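PDB 5C12: gene 2 protein from Enterobacteria phage Sf6, which serves as the large terminase subunit that drives packaging of viral DNA, this construct being its nuclease domain, which cuts DNA with metal ions. Local coordinates for residues A177-L182 and D197-D202; G45-A50 and S65-V70. The protein carries 1 engineered substitution. All coordinates share one frame; numbering follows the deposited sequence.

Interaction 1. Residues A177-L182 and D197-D202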
ATOM      1  N   ALA A 177       6.294  -6.263   0.935  1.00 10.92           N
ATOM      2  CA  ALA A 177       6.976  -7.227   1.770  1.00 12.15           C
ATOM      3  C   ALA A 177       8.465  -7.280   1.447  1.00 14.11           C
ATOM      4  O   ALA A 177       9.295  -7.354   2.356  1.00 14.41           O
ATOM      5  CB  ALA A 177       6.342  -8.584   1.651  1.00 14.69           C
ATOM      6  N   ASP A 178       8.821  -7.250   0.168  1.00 13.14           N
ATOM      7  CA  ASP A 178      10.223  -7.263  -0.232  1.00 12.53           C
ATOM      8  C   ASP A 178      10.960  -6.018   0.263  1.00 13.14           C
ATOM      9  O   ASP A 178      12.077  -6.133   0.789  1.00 13.61           O
ATOM     10  CB  ASP A 178      10.357  -7.375  -1.754  1.00 12.51           C
ATOM     11  CG  ASP A 178       9.970  -8.727  -2.298  1.00 19.89           C
ATOM     12  OD1 ASP A 178       9.716  -9.665  -1.527  1.00 22.39           O
ATOM     13  OD2 ASP A 178       9.935  -8.844  -3.558  1.00 22.98           O
ATOM     14  N   ARG A 179      10.351  -4.844   0.134  1.00 10.78           N
ATOM     15  CA  ARG A 179      10.965  -3.623   0.657  1.00 11.82           C
ATOM     16  C   ARG A 179      11.207  -3.753   2.152  1.00 11.55           C
ATOM     17  O   ARG A 179      12.281  -3.413   2.656  1.00 12.69           O
ATOM     18  CB  ARG A 179      10.102  -2.389   0.421  1.00 11.37           C
ATOM     19  CG  ARG A 179      10.088  -1.885  -1.001  1.00 14.12           C
ATOM     20  CD  ARG A 179       9.253  -0.611  -0.977  1.00 14.98           C
ATOM     21  NE  ARG A 179       9.066  -0.037  -2.293  1.00 15.86           N
ATOM     22  CZ  ARG A 179       9.678   1.045  -2.754  1.00 16.27           C
ATOM     23  NH1 ARG A 179      10.540   1.753  -2.032  1.00 16.47           N
ATOM     24  NH2 ARG A 179       9.379   1.460  -3.968  1.00 14.88           N
ATOM     25  N   LEU A 180      10.205  -4.234   2.871  1.00 12.24           N
ATOM     26  CA  LEU A 180      10.321  -4.352   4.326  1.00 12.29           C
ATOM     27  C   LEU A 180      11.403  -5.347   4.751  1.00 13.57           C
ATOM     28  O   LEU A 180      12.184  -5.078   5.661  1.00 13.72           O
ATOM     29  CB  LEU A 180       8.985  -4.755   4.919  1.00 11.96           C
ATOM     30  CG  LEU A 180       7.937  -3.659   4.791  1.00 11.03           C
ATOM     31  CD1 LEU A 180       6.550  -4.226   5.118  1.00 12.58           C
ATOM     32  CD2 LEU A 180       8.259  -2.439   5.685  1.00 14.76           C
ATOM     33  N   TYR A 181      11.461  -6.491   4.084  1.00 11.02           N
ATOM     34  CA  TYR A 181      12.473  -7.488   4.410  1.00 13.71           C
ATOM     35  C   TYR A 181      13.882  -6.965   4.149  1.00 14.56           C
ATOM     36  O   TYR A 181      14.777  -7.138   4.961  1.00 14.90           O
ATOM     37  CB  TYR A 181      12.247  -8.772   3.611  1.00 15.47           C
ATOM     38  CG  TYR A 181      13.309  -9.810   3.830  1.00 17.31           C
ATOM     39  CD1 TYR A 181      13.380 -10.489   5.016  1.00 20.87           C
ATOM     40  CD2 TYR A 181      14.239 -10.091   2.847  1.00 19.51           C
ATOM     41  CE1 TYR A 181      14.352 -11.446   5.226  1.00 20.56           C
ATOM     42  CE2 TYR A 181      15.215 -11.044   3.047  1.00 24.42           C
ATOM     43  CZ  TYR A 181      15.252 -11.711   4.230  1.00 21.49           C
ATOM     44  OH  TYR A 181      16.223 -12.671   4.470  1.00 30.07           O
ATOM     45  N   LEU A 182      14.089  -6.326   3.010  1.00 14.05           N
ATOM     46  CA  LEU A 182      15.395  -5.762   2.700  1.00 13.95           C
ATOM     47  C   LEU A 182      15.777  -4.701   3.764  1.00 15.33           C
ATOM     48  O   LEU A 182      16.941  -4.583   4.169  1.00 13.55           O
ATOM     49  CB  LEU A 182      15.396  -5.173   1.291  1.00 16.63           C
ATOM     50  CG  LEU A 182      16.701  -5.085   0.529  1.00 36.52           C
ATOM     51  CD1 LEU A 182      17.274  -6.486   0.297  1.00 27.05           C
ATOM     52  CD2 LEU A 182      16.441  -4.362  -0.789  1.00 38.10           C
ATOM     53  N   ASP A 197      15.075   0.667  -2.661  1.00 13.86           N
ATOM     54  CA  ASP A 197      14.484  -0.655  -2.560  1.00 13.74           C
ATOM     55  C   ASP A 197      13.969  -0.955  -1.125  1.00 11.77           C
ATOM     56  O   ASP A 197      13.482  -2.043  -0.861  1.00 16.72           O
ATOM     57  CB  ASP A 197      15.526  -1.701  -2.954  1.00 17.05           C
ATOM     58  CG  ASP A 197      16.004  -1.544  -4.390  1.00 21.51           C
ATOM     59  OD1 ASP A 197      15.162  -1.146  -5.217  1.00 24.18           O
ATOM     60  OD2 ASP A 197      17.193  -1.824  -4.671  1.00 24.70           O
ATOM     61  N   MET A 198      14.092   0.014  -0.234  1.00 12.25           N
ATOM     62  CA  MET A 198      13.673  -0.157   1.165  1.00 13.25           C
ATOM     63  C   MET A 198      12.357   0.577   1.427  1.00 11.58           C
ATOM     64  O   MET A 198      11.774   1.171   0.510  1.00 12.13           O
ATOM     65  CB  MET A 198      14.761   0.367   2.094  1.00 13.78           C
ATOM     66  CG  MET A 198      15.990  -0.528   2.106  1.00 13.22           C
ATOM     67  SD  MET A 198      17.172  -0.263   3.446  1.00 19.18           S
ATOM     68  CE  MET A 198      18.057   1.167   2.879  1.00 23.42           C
ATOM     69  N   LEU A 199      11.882   0.551   2.674  1.00 11.57           N
ATOM     70  CA  LEU A 199      10.723   1.331   3.076  1.00 12.62           C
ATOM     71  C   LEU A 199      10.900   1.669   4.545  1.00 13.82           C
ATOM     72  O   LEU A 199      11.174   0.785   5.355  1.00 13.63           O
ATOM     73  CB  LEU A 199       9.424   0.564   2.868  1.00 11.84           C
ATOM     74  CG  LEU A 199       8.213   1.499   2.921  1.00 14.24           C
ATOM     75  CD1 LEU A 199       8.171   2.431   1.719  1.00 12.62           C
ATOM     76  CD2 LEU A 199       6.930   0.674   3.033  1.00 16.05           C
ATOM     77  N   SER A 200      10.845   2.953   4.853  1.00 11.57           N
ATOM     78  CA  SER A 200      10.921   3.466   6.209  1.00 12.02           C
ATOM     79  C   SER A 200       9.596   4.057   6.635  1.00 13.15           C
ATOM     80  O   SER A 200       8.928   4.744   5.860  1.00 12.99           O
ATOM     81  CB  SER A 200      12.010   4.529   6.304  1.00 12.44           C
ATOM     82  OG  SER A 200      12.146   5.001   7.641  1.00 14.38           O
ATOM     83  N   PHE A 201       9.199   3.819   7.884  1.00 12.78           N
ATOM     84  CA  PHE A 201       8.066   4.531   8.448  1.00 13.25           C
ATOM     85  C   PHE A 201       8.521   5.731   9.278  1.00 12.24           C
ATOM     86  O   PHE A 201       9.216   5.585  10.259  1.00 13.05           O
ATOM     87  CB  PHE A 201       7.197   3.599   9.298  1.00 11.00           C
ATOM     88  CG  PHE A 201       6.664   2.430   8.530  1.00 11.63           C
ATOM     89  CD1 PHE A 201       5.582   2.589   7.689  1.00 11.89           C
ATOM     90  CD2 PHE A 201       7.255   1.180   8.652  1.00 12.99           C
ATOM     91  CE1 PHE A 201       5.109   1.513   6.951  1.00 12.11           C
ATOM     92  CE2 PHE A 201       6.794   0.116   7.919  1.00 13.98           C
ATOM     93  CZ  PHE A 201       5.707   0.277   7.081  1.00 13.57           C
ATOM     94  N   ASP A 202       8.153   6.927   8.872  1.00 12.32           N
ATOM     95  CA  ASP A 202       8.483   8.116   9.653  1.00 12.19           C
ATOM     96  C   ASP A 202       7.537   8.191  10.850  1.00 16.14           C
ATOM     97  O   ASP A 202       6.422   8.701  10.746  1.00 14.68           O
ATOM     98  CB  ASP A 202       8.389   9.347   8.770  1.00 14.65           C
ATOM     99  CG  ASP A 202       8.899  10.602   9.450  1.00 19.86           C
ATOM    100  OD1 ASP A 202       8.851  10.692  10.691  1.00 18.95           O
ATOM    101  OD2 ASP A 202       9.327  11.515   8.723  1.00 22.24           O
TER

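Interaction 2. Residues G45-A50 and S65-V70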
ATOM      1  N   GLY A  45      12.250  11.229  -4.171  1.00 16.78           N
ATOM      2  CA  GLY A  45      11.412  10.656  -5.205  1.00 15.27           C
ATOM      3  C   GLY A  45      10.067  11.342  -5.237  1.00 15.21           C
ATOM      4  O   GLY A  45       9.894  12.434  -4.684  1.00 14.98           O
ATOM      5  N   ALA A  46       9.130  10.738  -5.957  1.00 14.80           N
ATOM      6  CA  ALA A  46       7.792  11.287  -6.031  1.00 14.73           C
ATOM      7  C   ALA A  46       7.043  11.092  -4.713  1.00 12.74           C
ATOM      8  O   ALA A  46       7.407  10.229  -3.881  1.00 12.42           O
ATOM      9  CB  ALA A  46       7.029  10.631  -7.167  1.00 15.33           C
ATOM     10  N   VAL A  47       5.998  11.886  -4.519  1.00 12.16           N
ATOM     11  CA  VAL A  47       5.061  11.635  -3.449  1.00 12.33           C
ATOM     12  C   VAL A  47       3.894  10.853  -4.031  1.00 12.20           C
ATOM     13  O   VAL A  47       3.280  11.282  -5.007  1.00 12.30           O
ATOM     14  CB  VAL A  47       4.590  12.919  -2.766  1.00 14.27           C
ATOM     15  CG1 VAL A  47       3.514  12.605  -1.733  1.00 13.68           C
ATOM     16  CG2 VAL A  47       5.774  13.621  -2.105  1.00 17.02           C
ATOM     17  N   VAL A  48       3.631   9.685  -3.453  1.00 10.32           N
ATOM     18  CA  VAL A  48       2.585   8.776  -3.873  1.00 10.76           C
ATOM     19  C   VAL A  48       1.605   8.546  -2.741  1.00 12.27           C
ATOM     20  O   VAL A  48       1.997   8.176  -1.635  1.00 13.12           O
ATOM     21  CB  VAL A  48       3.141   7.406  -4.337  1.00 13.15           C
ATOM     22  CG1 VAL A  48       2.021   6.552  -4.953  1.00 13.94           C
ATOM     23  CG2 VAL A  48       4.281   7.572  -5.335  1.00 14.93           C
ATOM     24  N   SER A  49       0.327   8.725  -3.029  1.00  9.29           N
ATOM     25  CA  SER A  49      -0.741   8.598  -2.046  1.00  8.66           C
ATOM     26  C   SER A  49      -1.769   7.632  -2.579  1.00 10.51           C
ATOM     27  O   SER A  49      -1.968   7.538  -3.798  1.00 10.50           O
ATOM     28  CB  SER A  49      -1.437   9.940  -1.809  1.00 11.73           C
ATOM     29  OG  SER A  49      -0.583  10.902  -1.222  1.00 14.91           O
ATOM     30  N   ALA A  50      -2.438   6.911  -1.700  1.00  9.87           N
ATOM     31  CA  ALA A  50      -3.470   5.987  -2.124  1.00 10.01           C
ATOM     32  C   ALA A  50      -4.580   5.885  -1.102  1.00 11.49           C
ATOM     33  O   ALA A  50      -4.389   6.122   0.096  1.00 11.30           O
ATOM     34  CB  ALA A  50      -2.885   4.589  -2.444  1.00 10.17           C
ATOM     35  N   SER A  65       0.452   7.708   2.419  1.00 10.64           N
ATOM     36  CA  SER A  65       1.278   8.488   1.523  1.00 12.08           C
ATOM     37  C   SER A  65       2.740   8.279   1.842  1.00 10.25           C
ATOM     38  O   SER A  65       3.111   8.136   3.011  1.00 12.34           O
ATOM     39  CB  SER A  65       0.939   9.970   1.635  1.00 13.70           C
ATOM     40  OG  SER A  65       1.646  10.721   0.673  1.00 16.85           O
ATOM     41  N   ARG A  66       3.564   8.280   0.801  1.00 10.08           N
ATOM     42  CA  ARG A  66       5.006   8.221   0.978  1.00 10.33           C
ATOM     43  C   ARG A  66       5.692   9.223   0.083  1.00 12.78           C
ATOM     44  O   ARG A  66       5.177   9.587  -0.990  1.00 11.77           O
ATOM     45  CB  ARG A  66       5.505   6.817   0.652  1.00 10.71           C
ATOM     46  CG  ARG A  66       5.368   6.387  -0.797  1.00  9.93           C
ATOM     47  CD  ARG A  66       5.740   4.934  -1.002  1.00 10.67           C
ATOM     48  NE  ARG A  66       5.499   4.460  -2.368  1.00 11.70           N
ATOM     49  CZ  ARG A  66       6.403   4.383  -3.333  1.00 12.43           C
ATOM     50  NH1 ARG A  66       7.666   4.758  -3.141  1.00 13.55           N
ATOM     51  NH2 ARG A  66       6.054   3.890  -4.509  1.00 12.68           N
ATOM     52  N   HIS A  67       6.871   9.642   0.497  1.00 11.86           N
ATOM     53  CA  HIS A  67       7.770  10.437  -0.306  1.00 12.01           C
ATOM     54  C   HIS A  67       8.921   9.498  -0.597  1.00 12.13           C
ATOM     55  O   HIS A  67       9.685   9.154   0.302  1.00 11.14           O
ATOM     56  CB  HIS A  67       8.227  11.676   0.466  1.00 13.17           C
ATOM     57  CG  HIS A  67       9.241  12.501  -0.257  1.00 13.43           C
ATOM     58  ND1 HIS A  67       9.914  13.548   0.341  1.00 18.70           N
ATOM     59  CD2 HIS A  67       9.709  12.431  -1.526  1.00 15.00           C
ATOM     60  CE1 HIS A  67      10.752  14.086  -0.526  1.00 22.19           C
ATOM     61  NE2 HIS A  67      10.640  13.433  -1.668  1.00 20.46           N
ATOM     62  N   GLY A  68       9.051   9.042  -1.842  1.00 12.69           N
ATOM     63  CA  GLY A  68      10.015   8.003  -2.125  1.00 15.17           C
ATOM     64  C   GLY A  68       9.814   6.820  -1.203  1.00 10.55           C
ATOM     65  O   GLY A  68       8.723   6.294  -1.043  1.00 11.92           O
ATOM     66  N   SER A  69      10.900   6.403  -0.551  1.00  9.28           N
ATOM     67  CA  SER A  69      10.863   5.231   0.291  1.00 11.43           C
ATOM     68  C   SER A  69      10.510   5.534   1.753  1.00 12.25           C
ATOM     69  O   SER A  69      10.686   4.669   2.605  1.00 13.75           O
ATOM     70  CB  SER A  69      12.226   4.515   0.225  1.00 13.66           C
ATOM     71  OG  SER A  69      12.473   4.086  -1.124  1.00 15.96           O
ATOM     72  N   VAL A  70      10.043   6.741   2.048  1.00 10.59           N
ATOM     73  CA  VAL A  70       9.683   7.089   3.434  1.00 10.09           C
ATOM     74  C   VAL A  70       8.185   7.338   3.529  1.00 12.09           C
ATOM     75  O   VAL A  70       7.673   8.269   2.913  1.00 11.93           O
ATOM     76  CB  VAL A  70      10.445   8.323   3.941  1.00 12.36           C
ATOM     77  CG1 VAL A  70      10.056   8.610   5.399  1.00 13.67           C
ATOM     78  CG2 VAL A  70      11.955   8.093   3.846  1.00 11.85           C
TER

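Interaction 1. Residues A177-L182 and D197-D202
Arg179 reaches from helix 168-189 across the turn at Asp197 and Met198, and its guanidinium makes the polar bond of the contact. NH1 donates to Met198 O at 2.9 Å with an N-H...O angle of 160°; the acceptor lies in the guanidinium plane, and NH1 approaches nearly in line with the Met198 carbonyl. The chain is extended from CG to NE (chi2 and chi3 both -176°), which lays its methylenes along the 197-198 backbone and delivers NH1 to that carbonyl. At the root of the same side chain Arg179 CA makes a CH...O contact with Asp197 O, 3.3 Å away. On the inner side buried Leu180, Leu199 and Phe201 interlock. Leu199 CB sits 3.9 Å from Arg179 CB, while the Leu180 side chain crosses that of Phe201 at about a right angle, its CD2 meeting CE2 at 3.7 Å, with Leu29 and Ala32 of helix 26-32 touching both. The solvent side has fewer contacts: Leu182 and exposed Asp197 lie side by side, CD2 touching CB at 3.6 Å. A helix thus packs against the loop leading into edge strand 200-201 of a mixed sheet whose strand order is consistent with the RNase H-like fold expected of terminase nuclease domains.

Interaction 2. Residues G45-A50 and S65-V70
A chi1 of -174° turns Ser65 OG away from its own backbone N and, with Ser49 at -65°, brings the two hydroxyls together on one face of an antiparallel strand pair. The two OG atoms, of Ser49 and Ser65, are 2.9 Å apart and share a hydrogen bond, and Ser49 OG is also bonded to Tyr63 OH. Between the strands, Val48 and Arg66 form a hydrogen-bonded pair: Val48 N to Arg66 O and Arg66 N to Val48 O are each 2.9 Å. Gly68 N extends the pairing to Ala46 O with an N-H...O angle of 176°. On the opposite face from the serines, Arg66 runs side by side with Val48, and Val48 CG2 lies over one guanidinium face, 4.2 Å from Arg66 NH2. The guanidinium is fixed by further bonds, Arg66 NH1 to Gly68 O at 2.8 Å and NE to Cys257 O. Gly68, at positive phi, belongs to the type II' turn of His67 to Val70, and the ring of His67 presents its edge to Gly45. The hairpin of strands 47-52 and 61-67 is central in the sheet: strand 100-104 runs parallel to 47-52 on the side away from 61-67, and 70-77 lies antiparallel beside 61-67.

Interaction 2 comes first along the chain and interaction 1 follows it in series; their centres lie 13 Å apart, and both reach the same mixed sheet. Strands 47-52 and 61-67, to which the segments of interaction 2 belong, are inner strands, whereas 197-202 supplies the edge strand beside strand 70-77, and helix 168-189 contributes residues 177-182. They meet at the turn that starts strand 70-77: Ser200 N probably donates to Ser69 O at 2.8 Å, and Ser69 OG is hydrogen-bonded to Pro195 O and only weakly to Arg179 NH1 and Met198 O. Strand 47-52 continues past Ala50 to Asp52, which with Asp252 binds magnesium; interaction 1 lies away from that site.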